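Local structure of CCMAN5 (Cellulosimicrobium cellulans, 2XSG) at residues S409-A414 with R461-Y466; Q267-D272 with R279-A284; I699-G704 with T740-A745; P45-T50 with T165-R170. The protein hydrolyses alpha-mannosidic linkages as a family 92 glycoside hydrolase that binds calcium, and enables mannose-6-phosphate modification of yeast-produced human lysosomal enzymes. One frame throughout, in Å; residues are numbered along the deposited sequence.

Contact 1: residues S409-A414 with R461-Y466; sequences SSVVVA and RGYDQY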
loop_
_atom_site.group_PDB
_atom_site.type_symbol
_atom_site.label_atom_id
_atom_site.label_comp_id
_atom_site.label_asym_id
_atom_site.label_seq_id
_atom_site.Cartn_x
_atom_site.Cartn_y
_atom_site.Cartn_z
ATOM N N SER A 409 11.303 6.349 6.562
ATOM C CA SER A 409 10.918 7.704 6.103
ATOM C C SER A 409 12.122 8.516 5.605
ATOM O O SER A 409 11.994 9.272 4.650
ATOM C CB SER A 409 10.207 8.500 7.210
ATOM O OG SER A 409 8.911 7.991 7.480
ATOM N N SER A 410 13.279 8.374 6.263
ATOM C CA SER A 410 14.491 9.128 5.852
ATOM C C SER A 410 14.899 8.794 4.416
ATOM O O SER A 410 15.453 9.637 3.698
ATOM C CB SER A 410 15.673 8.881 6.809
ATOM O OG SER A 410 16.215 7.565 6.650
ATOM N N VAL A 411 14.614 7.559 4.009
ATOM C CA VAL A 411 14.962 7.074 2.675
ATOM C C VAL A 411 14.023 7.704 1.661
ATOM O O VAL A 411 14.458 8.129 0.598
ATOM C CB VAL A 411 14.884 5.528 2.616
ATOM C CG1 VAL A 411 15.124 5.001 1.186
ATOM C CG2 VAL A 411 15.918 4.914 3.613
ATOM N N VAL A 412 12.738 7.780 2.012
ATOM C CA VAL A 412 11.722 8.358 1.139
ATOM C C VAL A 412 11.974 9.860 0.901
ATOM O O VAL A 412 11.852 10.352 -0.236
ATOM C CB VAL A 412 10.290 8.144 1.718
ATOM C CG1 VAL A 412 9.241 8.755 0.799
ATOM C CG2 VAL A 412 10.012 6.633 1.953
ATOM N N VAL A 413 12.315 10.587 1.966
ATOM C CA VAL A 413 12.627 12.021 1.841
ATOM C C VAL A 413 13.857 12.176 0.942
ATOM O O VAL A 413 13.888 13.018 0.037
ATOM C CB VAL A 413 12.872 12.716 3.227
ATOM C CG1 VAL A 413 13.268 14.186 3.019
ATOM C CG2 VAL A 413 11.618 12.657 4.096
ATOM N N ALA A 414 14.859 11.353 1.201
ATOM C CA ALA A 414 16.099 11.350 0.415
ATOM C C ALA A 414 15.840 11.028 -1.053
ATOM O O ALA A 414 16.567 11.491 -1.923
ATOM C CB ALA A 414 17.081 10.356 1.006
ATOM N N ARG A 461 19.514 0.250 9.856
ATOM C CA ARG A 461 20.081 1.531 10.227
ATOM C C ARG A 461 21.020 2.032 9.123
ATOM O O ARG A 461 21.128 3.241 8.880
ATOM C CB ARG A 461 20.818 1.434 11.576
ATOM C CG ARG A 461 21.527 2.712 12.024
ATOM C CD ARG A 461 21.710 2.747 13.530
ATOM N NE ARG A 461 20.417 2.893 14.201
ATOM C CZ ARG A 461 20.156 2.546 15.458
ATOM N NH1 ARG A 461 21.108 2.041 16.237
ATOM N NH2 ARG A 461 18.933 2.709 15.944
ATOM N N GLY A 462 21.704 1.107 8.470
ATOM C CA GLY A 462 22.611 1.462 7.390
ATOM C C GLY A 462 21.865 2.210 6.304
ATOM O O GLY A 462 22.295 3.283 5.876
ATOM N N TYR A 463 20.732 1.654 5.869
ATOM C CA TYR A 463 19.924 2.304 4.843
ATOM C C TYR A 463 19.305 3.628 5.364
ATOM O O TYR A 463 19.283 4.626 4.648
ATOM C CB TYR A 463 18.846 1.348 4.332
ATOM C CG TYR A 463 18.466 1.526 2.876
ATOM C CD1 TYR A 463 18.517 2.783 2.255
ATOM C CD2 TYR A 463 18.029 0.441 2.116
ATOM C CE1 TYR A 463 18.169 2.951 0.915
ATOM C CE2 TYR A 463 17.660 0.607 0.763
ATOM C CZ TYR A 463 17.733 1.868 0.177
ATOM O OH TYR A 463 17.381 2.054 -1.150
ATOM N N ASP A 464 18.820 3.631 6.604
ATOM C CA ASP A 464 18.304 4.855 7.224
ATOM C C ASP A 464 19.332 5.963 7.238
ATOM O O ASP A 464 18.999 7.114 6.940
ATOM C CB ASP A 464 17.864 4.598 8.662
ATOM C CG ASP A 464 16.504 3.936 8.747
ATOM O OD1 ASP A 464 15.721 4.019 7.766
ATOM O OD2 ASP A 464 16.220 3.340 9.799
ATOM N N GLN A 465 20.571 5.607 7.593
ATOM C CA GLN A 465 21.658 6.579 7.684
ATOM C C GLN A 465 22.100 7.087 6.317
ATOM O O GLN A 465 22.381 8.296 6.159
ATOM C CB GLN A 465 22.840 6.021 8.477
ATOM C CG GLN A 465 22.570 5.844 9.964
ATOM C CD GLN A 465 23.760 5.224 10.684
ATOM O OE1 GLN A 465 24.406 4.334 10.150
ATOM N NE2 GLN A 465 24.070 5.715 11.884
ATOM N N TYR A 466 22.136 6.198 5.325
ATOM C CA TYR A 466 22.304 6.668 3.955
ATOM C C TYR A 466 21.258 7.759 3.630
ATOM O O TYR A 466 21.602 8.822 3.122
ATOM C CB TYR A 466 22.263 5.532 2.893
ATOM C CG TYR A 466 22.080 6.109 1.499
ATOM C CD1 TYR A 466 23.130 6.768 0.849
ATOM C CD2 TYR A 466 20.831 6.070 0.869
ATOM C CE1 TYR A 466 22.943 7.354 -0.416
ATOM C CE2 TYR A 466 20.634 6.643 -0.383
ATOM C CZ TYR A 466 21.688 7.282 -1.019
ATOM O OH TYR A 466 21.484 7.841 -2.253
HETATM O O HOH W 1 14.184 6.506 8.312
#
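Ser410 and Asp464 mark the closest backbone approach, their CA atoms 5.9 Å apart, where two helical segments pass each other. The axes of 409-414 and 461-466 come within 8.0 Å and run in roughly the same direction, at 34°. Ser410, a short side chain at this close approach, points its CB toward the other helix. The torsion of Ser410 sets OG between the backbone N and the carbonyl carbon (chi1 72°). From there Ser410 OG donates a hydrogen bond of 2.8 Å to Asp464 O. The donor lies in the carbonyl plane and on a lone pair, at a C=O...donor angle of 116°, hence from the flank of the carbonyl and not head-on. A water adds a second link: it accepts from Ser410 N at 2.9 Å and gives a weak bond to Asp464 OD1 at 3.0 Å. The other oxygen of that carboxylate, OD2, forms a salt bridge with Arg408, just ahead of the first helix. At the next residue, Val411, the contact turns apolar. Both methyls of Val411 lie along the CD1-CE1 bond of Tyr463, with CG2 3.6 Å from CD1 and CG1 3.7 Å from CE1, and the two side chains cross at about a right angle. The tyrosine hydroxyl is bonded beyond this pair, to Ala682 O. All four touching residues are buried among the helices of the catalytic domain, an (alpha/alpha)6 barrel as expected for this family. There the water takes up the N-H of Ser410 in the first turn of its helix, while the serine hydroxyl is spent on Asp464 O, directly beside the valine-tyrosine packing.

Contact 2: residues Q267-D272 with R279-A284; sequences QVELGD and RDRTRA
Arg281 reaches Glu269 O with both terminal nitrogens, and this one backbone oxygen takes the whole fork. NH2 of Arg281 is 2.8 Å from Glu269 O, with an N-H...O angle of 154°, while NH1 is 3.0 Å from Glu269 O with a more bent 137°. The oxygen lies almost exactly in the guanidinium plane, at its end-on edge; seen from the carbonyl, NH1 lies in plane and NH2 is tilted from it. The arginine chain leaves with CG anti to the backbone N and then bends at chi3 (64°), which turns the guanidinium onto its target. The nearest CA pair of the segments, Leu270 and Arg281, is 10.4 Å apart, a wide backbone spacing that the long arginine spans. Within the two segments the only other near approaches are those of Glu269 CG, 4.2 Å, and Leu270 CD2, 4.4 Å, from Arg281 NH2. A methionine in place of Arg281 would probably leave Glu269 O without both of these N-H donors and the end of helix 259-270 without its nearby positive charge. Farther out, the carboxylate of Glu269 does not pair with Arg281; it is held by Ser144 and by a salt bridge to Arg143, which probably helps to position the residue whose carbonyl is gripped. Leu270 packs on Val146 of strand 144-150, Thr282 bonds to Ala140 O, and Arg281 rests on Leu273 in the short connection between helices 259-270 and 275-290. Since Glu269 O belongs to the closing turn of its helix, just before Gly271 leaves helical angles, the chemistry implies a cation placed where the helix dipole is negative, an interaction that would probably be favourable.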
loop_
_atom_site.group_PDB
_atom_site.type_symbol
_atom_site.label_atom_id
_atom_site.label_comp_id
_atom_site.label_asym_id
_atom_site.label_seq_id
_atom_site.Cartn_x
_atom_site.Cartn_y
_atom_site.Cartn_z
ATOM N N GLN A 267 -20.708 19.977 1.839
ATOM C CA GLN A 267 -21.356 20.947 0.956
ATOM C C GLN A 267 -20.477 21.271 -0.259
ATOM O O GLN A 267 -21.001 21.413 -1.373
ATOM C CB GLN A 267 -21.826 22.215 1.694
ATOM C CG GLN A 267 -20.759 23.233 2.083
ATOM C CD GLN A 267 -21.266 24.282 3.089
ATOM O OE1 GLN A 267 -22.362 24.143 3.661
ATOM N NE2 GLN A 267 -20.462 25.332 3.316
ATOM N N VAL A 268 -19.156 21.334 -0.052
ATOM C CA VAL A 268 -18.213 21.584 -1.152
ATOM C C VAL A 268 -18.158 20.403 -2.113
ATOM O O VAL A 268 -18.339 20.572 -3.304
ATOM C CB VAL A 268 -16.784 21.972 -0.644
ATOM C CG1 VAL A 268 -15.770 21.965 -1.797
ATOM C CG2 VAL A 268 -16.808 23.366 0.008
ATOM N N GLU A 269 -17.975 19.209 -1.568
ATOM C CA GLU A 269 -17.774 17.995 -2.345
ATOM C C GLU A 269 -19.021 17.502 -3.080
ATOM O O GLU A 269 -18.950 17.108 -4.250
ATOM C CB GLU A 269 -17.292 16.890 -1.400
ATOM C CG GLU A 269 -16.345 15.939 -2.022
ATOM C CD GLU A 269 -15.488 15.207 -0.999
ATOM O OE1 GLU A 269 -16.045 14.363 -0.256
ATOM O OE2 GLU A 269 -14.262 15.460 -0.980
ATOM N N LEU A 270 -20.155 17.519 -2.380
ATOM C CA LEU A 270 -21.377 16.895 -2.865
ATOM C C LEU A 270 -22.460 17.887 -3.310
ATOM O O LEU A 270 -23.265 17.564 -4.194
ATOM C CB LEU A 270 -21.954 15.962 -1.798
ATOM C CG LEU A 270 -21.018 14.895 -1.222
ATOM C CD1 LEU A 270 -21.793 14.020 -0.251
ATOM C CD2 LEU A 270 -20.323 14.059 -2.294
ATOM N N GLY A 271 -22.479 19.066 -2.703
ATOM C CA GLY A 271 -23.517 20.072 -2.937
ATOM C C GLY A 271 -24.891 19.435 -3.036
ATOM O O GLY A 271 -25.275 18.653 -2.164
ATOM N N ASP A 272 -25.611 19.755 -4.114
ATOM C CA ASP A 272 -26.924 19.148 -4.402
ATOM C C ASP A 272 -26.843 18.133 -5.541
ATOM O O ASP A 272 -27.860 17.752 -6.125
ATOM C CB ASP A 272 -27.977 20.225 -4.738
ATOM C CG ASP A 272 -28.170 21.242 -3.620
ATOM O OD1 ASP A 272 -28.420 20.858 -2.456
ATOM O OD2 ASP A 272 -28.082 22.448 -3.914
ATOM N N ARG A 279 -21.202 9.497 -8.396
ATOM C CA ARG A 279 -20.584 8.252 -8.875
ATOM C C ARG A 279 -19.868 8.491 -10.202
ATOM O O ARG A 279 -18.725 8.068 -10.380
ATOM C CB ARG A 279 -21.630 7.156 -9.045
ATOM C CG ARG A 279 -21.059 5.753 -9.370
ATOM C CD ARG A 279 -22.165 4.812 -9.906
ATOM N NE ARG A 279 -22.803 5.468 -11.044
ATOM C CZ ARG A 279 -24.093 5.432 -11.346
ATOM N NH1 ARG A 279 -24.959 4.726 -10.606
ATOM N NH2 ARG A 279 -24.507 6.121 -12.408
ATOM N N ASP A 280 -20.554 9.166 -11.123
ATOM C CA ASP A 280 -20.009 9.437 -12.455
ATOM C C ASP A 280 -18.743 10.280 -12.373
ATOM O O ASP A 280 -17.763 10.022 -13.086
ATOM C CB ASP A 280 -21.044 10.153 -13.325
ATOM C CG ASP A 280 -22.187 9.241 -13.785
ATOM O OD1 ASP A 280 -22.171 8.019 -13.504
ATOM O OD2 ASP A 280 -23.105 9.755 -14.455
ATOM N N ARG A 281 -18.768 11.308 -11.528
ATOM C CA ARG A 281 -17.609 12.203 -11.394
ATOM C C ARG A 281 -16.377 11.494 -10.831
ATOM O O ARG A 281 -15.242 11.773 -11.238
ATOM C CB ARG A 281 -17.955 13.429 -10.565
ATOM C CG ARG A 281 -16.804 14.399 -10.402
ATOM C CD ARG A 281 -17.150 15.498 -9.413
ATOM N NE ARG A 281 -17.376 14.962 -8.071
ATOM C CZ ARG A 281 -17.797 15.677 -7.028
ATOM N NH1 ARG A 281 -18.054 16.973 -7.158
ATOM N NH2 ARG A 281 -17.970 15.086 -5.848
ATOM N N THR A 282 -16.590 10.563 -9.907
ATOM C CA THR A 282 -15.456 9.817 -9.376
ATOM C C THR A 282 -14.913 8.852 -10.425
ATOM O O THR A 282 -13.699 8.648 -10.492
ATOM C CB THR A 282 -15.789 9.105 -8.077
ATOM O OG1 THR A 282 -16.186 10.084 -7.109
ATOM C CG2 THR A 282 -14.577 8.365 -7.562
ATOM N N ARG A 283 -15.794 8.278 -11.251
ATOM C CA ARG A 283 -15.332 7.410 -12.352
ATOM C C ARG A 283 -14.431 8.185 -13.308
ATOM O O ARG A 283 -13.389 7.669 -13.715
ATOM C CB ARG A 283 -16.479 6.727 -13.114
ATOM C CG ARG A 283 -15.982 5.729 -14.190
ATOM C CD ARG A 283 -17.093 5.277 -15.153
ATOM N NE ARG A 283 -16.665 4.143 -15.979
ATOM C CZ ARG A 283 -16.749 2.858 -15.617
ATOM N NH1 ARG A 283 -17.249 2.514 -14.436
ATOM N NH2 ARG A 283 -16.326 1.908 -16.440
ATOM N N ALA A 284 -14.821 9.425 -13.636
ATOM C CA ALA A 284 -14.024 10.287 -14.512
ATOM C C ALA A 284 -12.697 10.667 -13.873
ATOM O O ALA A 284 -11.657 10.657 -14.531
ATOM C CB ALA A 284 -14.808 11.554 -14.923
#

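Contact 3: residues I699-G704 with T740-A745; sequences ITYDDG and TVVGGA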
loop_
_atom_site.group_PDB
_atom_site.type_symbol
_atom_site.label_atom_id
_atom_site.label_comp_id
_atom_site.label_asym_id
_atom_site.label_seq_id
_atom_site.Cartn_x
_atom_site.Cartn_y
_atom_site.Cartn_z
ATOM N N ILE A 699 3.637 7.341 -20.449
ATOM C CA ILE A 699 3.289 8.108 -19.262
ATOM C C ILE A 699 3.207 9.578 -19.651
ATOM O O ILE A 699 4.215 10.171 -20.044
ATOM C CB ILE A 699 4.306 7.912 -18.106
ATOM C CG1 ILE A 699 4.483 6.415 -17.786
ATOM C CG2 ILE A 699 3.850 8.718 -16.860
ATOM C CD1 ILE A 699 5.714 6.094 -16.832
ATOM N N THR A 700 1.999 10.144 -19.561
ATOM C CA THR A 700 1.744 11.552 -19.901
ATOM C C THR A 700 1.751 12.408 -18.638
ATOM O O THR A 700 1.013 12.131 -17.694
ATOM C CB THR A 700 0.405 11.703 -20.646
ATOM O OG1 THR A 700 0.374 10.787 -21.759
ATOM C CG2 THR A 700 0.196 13.135 -21.136
ATOM N N TYR A 701 2.627 13.410 -18.616
ATOM C CA TYR A 701 2.757 14.321 -17.481
ATOM C C TYR A 701 1.808 15.521 -17.585
ATOM O O TYR A 701 1.204 15.751 -18.631
ATOM C CB TYR A 701 4.229 14.731 -17.296
ATOM C CG TYR A 701 5.064 13.495 -17.081
ATOM C CD1 TYR A 701 4.901 12.731 -15.932
ATOM C CD2 TYR A 701 5.951 13.035 -18.068
ATOM C CE1 TYR A 701 5.633 11.577 -15.736
ATOM C CE2 TYR A 701 6.690 11.875 -17.885
ATOM C CZ TYR A 701 6.524 11.153 -16.712
ATOM O OH TYR A 701 7.226 10.007 -16.506
ATOM N N ASP A 702 1.671 16.269 -16.495
ATOM C CA ASP A 702 0.674 17.338 -16.410
ATOM C C ASP A 702 0.804 18.399 -17.499
ATOM O O ASP A 702 -0.190 18.999 -17.874
ATOM C CB ASP A 702 0.662 17.970 -15.011
ATOM C CG ASP A 702 0.228 16.971 -13.925
ATOM O OD1 ASP A 702 -0.534 16.035 -14.259
ATOM O OD2 ASP A 702 0.648 17.107 -12.752
ATOM N N ASP A 703 2.013 18.630 -18.004
ATOM C CA ASP A 703 2.193 19.591 -19.092
ATOM C C ASP A 703 1.950 19.023 -20.499
ATOM O O ASP A 703 2.049 19.749 -21.493
ATOM C CB ASP A 703 3.557 20.274 -19.022
ATOM C CG ASP A 703 4.726 19.301 -19.137
ATOM O OD1 ASP A 703 4.534 18.102 -19.451
ATOM O OD2 ASP A 703 5.858 19.757 -18.885
ATOM N N GLY A 704 1.635 17.733 -20.582
ATOM C CA GLY A 704 1.326 17.117 -21.872
ATOM C C GLY A 704 2.529 16.476 -22.550
ATOM O O GLY A 704 2.367 15.788 -23.569
ATOM N N THR A 740 15.652 11.567 -16.962
ATOM C CA THR A 740 15.475 11.115 -18.339
ATOM C C THR A 740 14.022 10.730 -18.571
ATOM O O THR A 740 13.420 11.102 -19.583
ATOM C CB THR A 740 16.422 9.953 -18.662
ATOM O OG1 THR A 740 17.764 10.399 -18.470
ATOM C CG2 THR A 740 16.256 9.487 -20.095
ATOM N N VAL A 741 13.457 10.028 -17.598
ATOM C CA VAL A 741 12.077 9.593 -17.655
ATOM C C VAL A 741 11.102 10.770 -17.696
ATOM O O VAL A 741 10.355 10.921 -18.675
ATOM C CB VAL A 741 11.721 8.615 -16.499
ATOM C CG1 VAL A 741 10.235 8.236 -16.576
ATOM C CG2 VAL A 741 12.562 7.355 -16.583
ATOM N N VAL A 742 11.082 11.586 -16.638
ATOM C CA VAL A 742 10.102 12.684 -16.562
ATOM C C VAL A 742 10.380 13.787 -17.589
ATOM O O VAL A 742 9.498 14.597 -17.883
ATOM C CB VAL A 742 9.936 13.278 -15.134
ATOM C CG1 VAL A 742 9.439 12.222 -14.190
ATOM C CG2 VAL A 742 11.227 13.894 -14.638
ATOM N N GLY A 743 11.605 13.803 -18.122
ATOM C CA GLY A 743 11.985 14.653 -19.250
ATOM C C GLY A 743 11.296 14.303 -20.569
ATOM O O GLY A 743 11.344 15.087 -21.527
ATOM N N GLY A 744 10.637 13.147 -20.621
ATOM C CA GLY A 744 9.818 12.784 -21.783
ATOM C C GLY A 744 10.611 12.051 -22.844
ATOM O O GLY A 744 10.376 12.225 -24.038
ATOM N N ALA A 745 11.550 11.221 -22.410
ATOM C CA ALA A 745 12.406 10.479 -23.331
ATOM C C ALA A 745 11.667 9.360 -24.096
ATOM O O ALA A 745 10.593 8.907 -23.679
ATOM C CB ALA A 745 13.601 9.905 -22.584
#
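Tyr701, with Val741 and Val742 across from it, carries the contact, and the two residues before it lead in from strand 696-700. Ile699 pairs through its backbone with Phe707, and Thr700 with Arg292, so the chain reaches Tyr701 from a fixed sheet position. There CG stands anti to the carbonyl carbon (chi1 -58°), which directs the ring to the last turn of helix 738-742. The ring crosses both valine side chains at about a right angle. Tyr701 CE2 comes to 3.7 Å from Val742 CA, Tyr701 CZ lies 4.0 Å from Val742 CG1, and Tyr701 OH is 3.5 Å from Val741 CG1. The hydroxyl itself has a polar mate in Tyr365 O, on helix 353-366, so the ring is held at its far end as well as along its length. A serine in place of Tyr701 would probably leave the two valines without their ring cover and Tyr365 O without this hydroxyl. Beyond the ring, Asp702 forms a salt bridge to Arg292 and Asp703 bonds to Ser705 OG. Gly704 then closes a type I turn, its N bonded to Tyr701 O at 2.8 Å, with a positive phi of 93°. On the other segment, helix 738-742 closes in a Schellman motif: Gly744 N bonds to Val741 O at 3.0 Å, and Ala745 N makes a weak bond to Thr740 O. What results is a beta hairpin, strands 696-700 and 706-712, whose turn-side tyrosine packs on the helix that leads into strand 746-752 of the same mixed sheet.

Contact 4: residues P45-T50 with T165-R170; sequences PGRNNT and TNNTSR
Arg47 and Asn167 share two kinds of contact, a hydrogen bond and a face-on approach. In the first, Arg47 NH2 donates to Asn167 O at 2.9 Å, bent to 130° and tilted from both planes; Asn167 O also accepts from Ser73. Going the other way, Asn167 ND2 makes a weak bond of 3.4 Å to Thr50 O. In the second, the OD1 atom of Asn167 sits 3.4 Å above the Arg47 guanidinium plane, offset toward its rim, with guanidinium and amide planes 25° apart; the poor angle excludes a hydrogen bond to NH1. That oxygen is held by Arg42. Arg47 NH1 instead turns back to Asn48 O at 3.1 Å. Asparagines shape both segments, which lie in the N-terminal domain: the loop after strand 40-44 and the approach to strand 169-179. Asn48 makes an Asx turn, its OD1 taking Thr50 OG1 at 2.8 Å, in plane on a lone pair, and Thr50 N from above the plane. Asn166 makes an Asx turn extended to an Asx motif, since its OD1 receives Thr168 N and Ser169 N, each at 2.8 Å. The side chain of Asn49 lies about 7 Å from a bound bis-tris propane molecule and about 10 Å from the calcium ion.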
loop_
_atom_site.group_PDB
_atom_site.type_symbol
_atom_site.label_atom_id
_atom_site.label_comp_id
_atom_site.label_asym_id
_atom_site.label_seq_id
_atom_site.Cartn_x
_atom_site.Cartn_y
_atom_site.Cartn_z
ATOM N N PRO A 45 -19.767 -14.508 8.482
ATOM C CA PRO A 45 -19.017 -14.284 9.720
ATOM C C PRO A 45 -17.519 -14.078 9.497
ATOM O O PRO A 45 -16.809 -13.666 10.420
ATOM C CB PRO A 45 -19.251 -15.578 10.498
ATOM C CG PRO A 45 -19.373 -16.614 9.438
ATOM C CD PRO A 45 -20.040 -15.942 8.260
ATOM N N GLY A 46 -17.038 -14.386 8.302
ATOM C CA GLY A 46 -15.613 -14.224 7.972
ATOM C C GLY A 46 -15.376 -12.954 7.173
ATOM O O GLY A 46 -16.290 -12.414 6.549
ATOM N N ARG A 47 -14.140 -12.461 7.214
ATOM C CA ARG A 47 -13.754 -11.270 6.486
ATOM C C ARG A 47 -12.264 -11.372 6.206
ATOM O O ARG A 47 -11.566 -12.165 6.847
ATOM C CB ARG A 47 -14.059 -9.997 7.307
ATOM C CG ARG A 47 -13.356 -9.895 8.696
ATOM C CD ARG A 47 -13.753 -8.611 9.392
ATOM N NE ARG A 47 -13.035 -8.335 10.642
ATOM C CZ ARG A 47 -11.843 -7.736 10.744
ATOM N NH1 ARG A 47 -11.164 -7.355 9.679
ATOM N NH2 ARG A 47 -11.327 -7.523 11.934
ATOM N N ASN A 48 -11.762 -10.572 5.275
ATOM C CA ASN A 48 -10.330 -10.313 5.263
ATOM C C ASN A 48 -10.001 -9.121 6.192
ATOM O O ASN A 48 -10.875 -8.639 6.915
ATOM C CB ASN A 48 -9.745 -10.222 3.835
ATOM C CG ASN A 48 -9.978 -8.882 3.155
ATOM O OD1 ASN A 48 -10.583 -7.965 3.701
ATOM N ND2 ASN A 48 -9.465 -8.768 1.934
ATOM N N ASN A 49 -8.755 -8.675 6.222
ATOM C CA ASN A 49 -8.384 -7.592 7.142
ATOM C C ASN A 49 -9.166 -6.306 6.878
ATOM O O ASN A 49 -9.389 -5.516 7.796
ATOM C CB ASN A 49 -6.870 -7.325 7.120
ATOM C CG ASN A 49 -6.068 -8.503 7.626
ATOM O OD1 ASN A 49 -4.847 -8.580 7.423
ATOM N ND2 ASN A 49 -6.749 -9.443 8.267
ATOM N N THR A 50 -9.612 -6.112 5.640
ATOM C CA THR A 50 -10.370 -4.899 5.309
ATOM C C THR A 50 -11.823 -4.974 5.736
ATOM O O THR A 50 -12.473 -3.938 5.868
ATOM C CB THR A 50 -10.314 -4.532 3.824
ATOM O OG1 THR A 50 -11.220 -5.353 3.066
ATOM C CG2 THR A 50 -8.869 -4.633 3.293
ATOM N N THR A 165 -18.065 -0.646 15.587
ATOM C CA THR A 165 -17.346 -1.468 14.593
ATOM C C THR A 165 -15.970 -0.892 14.256
ATOM O O THR A 165 -15.844 0.289 13.899
ATOM C CB THR A 165 -18.169 -1.629 13.290
ATOM O OG1 THR A 165 -19.507 -2.011 13.611
ATOM C CG2 THR A 165 -17.552 -2.672 12.354
ATOM N N ASN A 166 -14.945 -1.723 14.432
ATOM C CA ASN A 166 -13.584 -1.395 13.997
ATOM C C ASN A 166 -12.837 -2.676 13.673
ATOM O O ASN A 166 -13.067 -3.693 14.326
ATOM C CB ASN A 166 -12.841 -0.606 15.082
ATOM C CG ASN A 166 -11.512 -0.065 14.596
ATOM O OD1 ASN A 166 -10.508 -0.771 14.601
ATOM N ND2 ASN A 166 -11.493 1.209 14.198
ATOM N N ASN A 167 -11.938 -2.615 12.690
ATOM C CA ASN A 167 -11.145 -3.779 12.280
ATOM C C ASN A 167 -10.176 -4.298 13.335
ATOM O O ASN A 167 -9.803 -5.480 13.313
ATOM C CB ASN A 167 -10.430 -3.522 10.939
ATOM C CG ASN A 167 -11.400 -3.518 9.769
ATOM O OD1 ASN A 167 -12.414 -4.219 9.791
ATOM N ND2 ASN A 167 -11.108 -2.730 8.759
ATOM N N THR A 168 -9.800 -3.425 14.266
ATOM C CA THR A 168 -8.897 -3.805 15.345
ATOM C C THR A 168 -9.383 -3.379 16.722
ATOM O O THR A 168 -9.483 -4.211 17.610
ATOM C CB THR A 168 -7.470 -3.282 15.103
ATOM O OG1 THR A 168 -6.900 -3.984 13.998
ATOM C CG2 THR A 168 -6.588 -3.505 16.333
ATOM N N SER A 169 -9.674 -2.098 16.923
ATOM C CA SER A 169 -9.982 -1.640 18.281
ATOM C C SER A 169 -10.673 -0.295 18.282
ATOM O O SER A 169 -10.121 0.698 17.796
ATOM C CB SER A 169 -8.698 -1.570 19.138
ATOM O OG SER A 169 -8.963 -1.030 20.424
ATOM N N ARG A 170 -11.882 -0.291 18.830
ATOM C CA ARG A 170 -12.630 0.925 19.069
ATOM C C ARG A 170 -12.203 1.500 20.418
ATOM O O ARG A 170 -12.263 0.805 21.440
ATOM C CB ARG A 170 -14.144 0.633 19.038
ATOM C CG ARG A 170 -15.052 1.670 19.723
ATOM C CD ARG A 170 -14.964 3.088 19.093
ATOM N NE ARG A 170 -15.550 3.089 17.759
ATOM C CZ ARG A 170 -14.870 3.263 16.628
ATOM N NH1 ARG A 170 -13.562 3.526 16.632
ATOM N NH2 ARG A 170 -15.514 3.209 15.478
#

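How the contacts relate
Along the chain the contacts come in series: contact 4, then 2, 1 and 3. Contact 4 lies in the N-terminal beta-rich domain, contact 2 joins helices 259-270 and 275-290, which pack against that domain's strand 144-150, and contact 1 sits among the helices of the catalytic domain. Contact 3 belongs to the mixed sheet near the chain's end but touches helices 353-366 and 368-387, which also pack on segment 409-414 of contact 1. None touches another: centres are 27 to 41 Å apart, and the nearest atoms of contacts 2 and 3 are about 12 Å apart. Contacts 2 and 3 thus lie where parts of the fold meet, whereas contacts 1 and 4 each lie inside one domain.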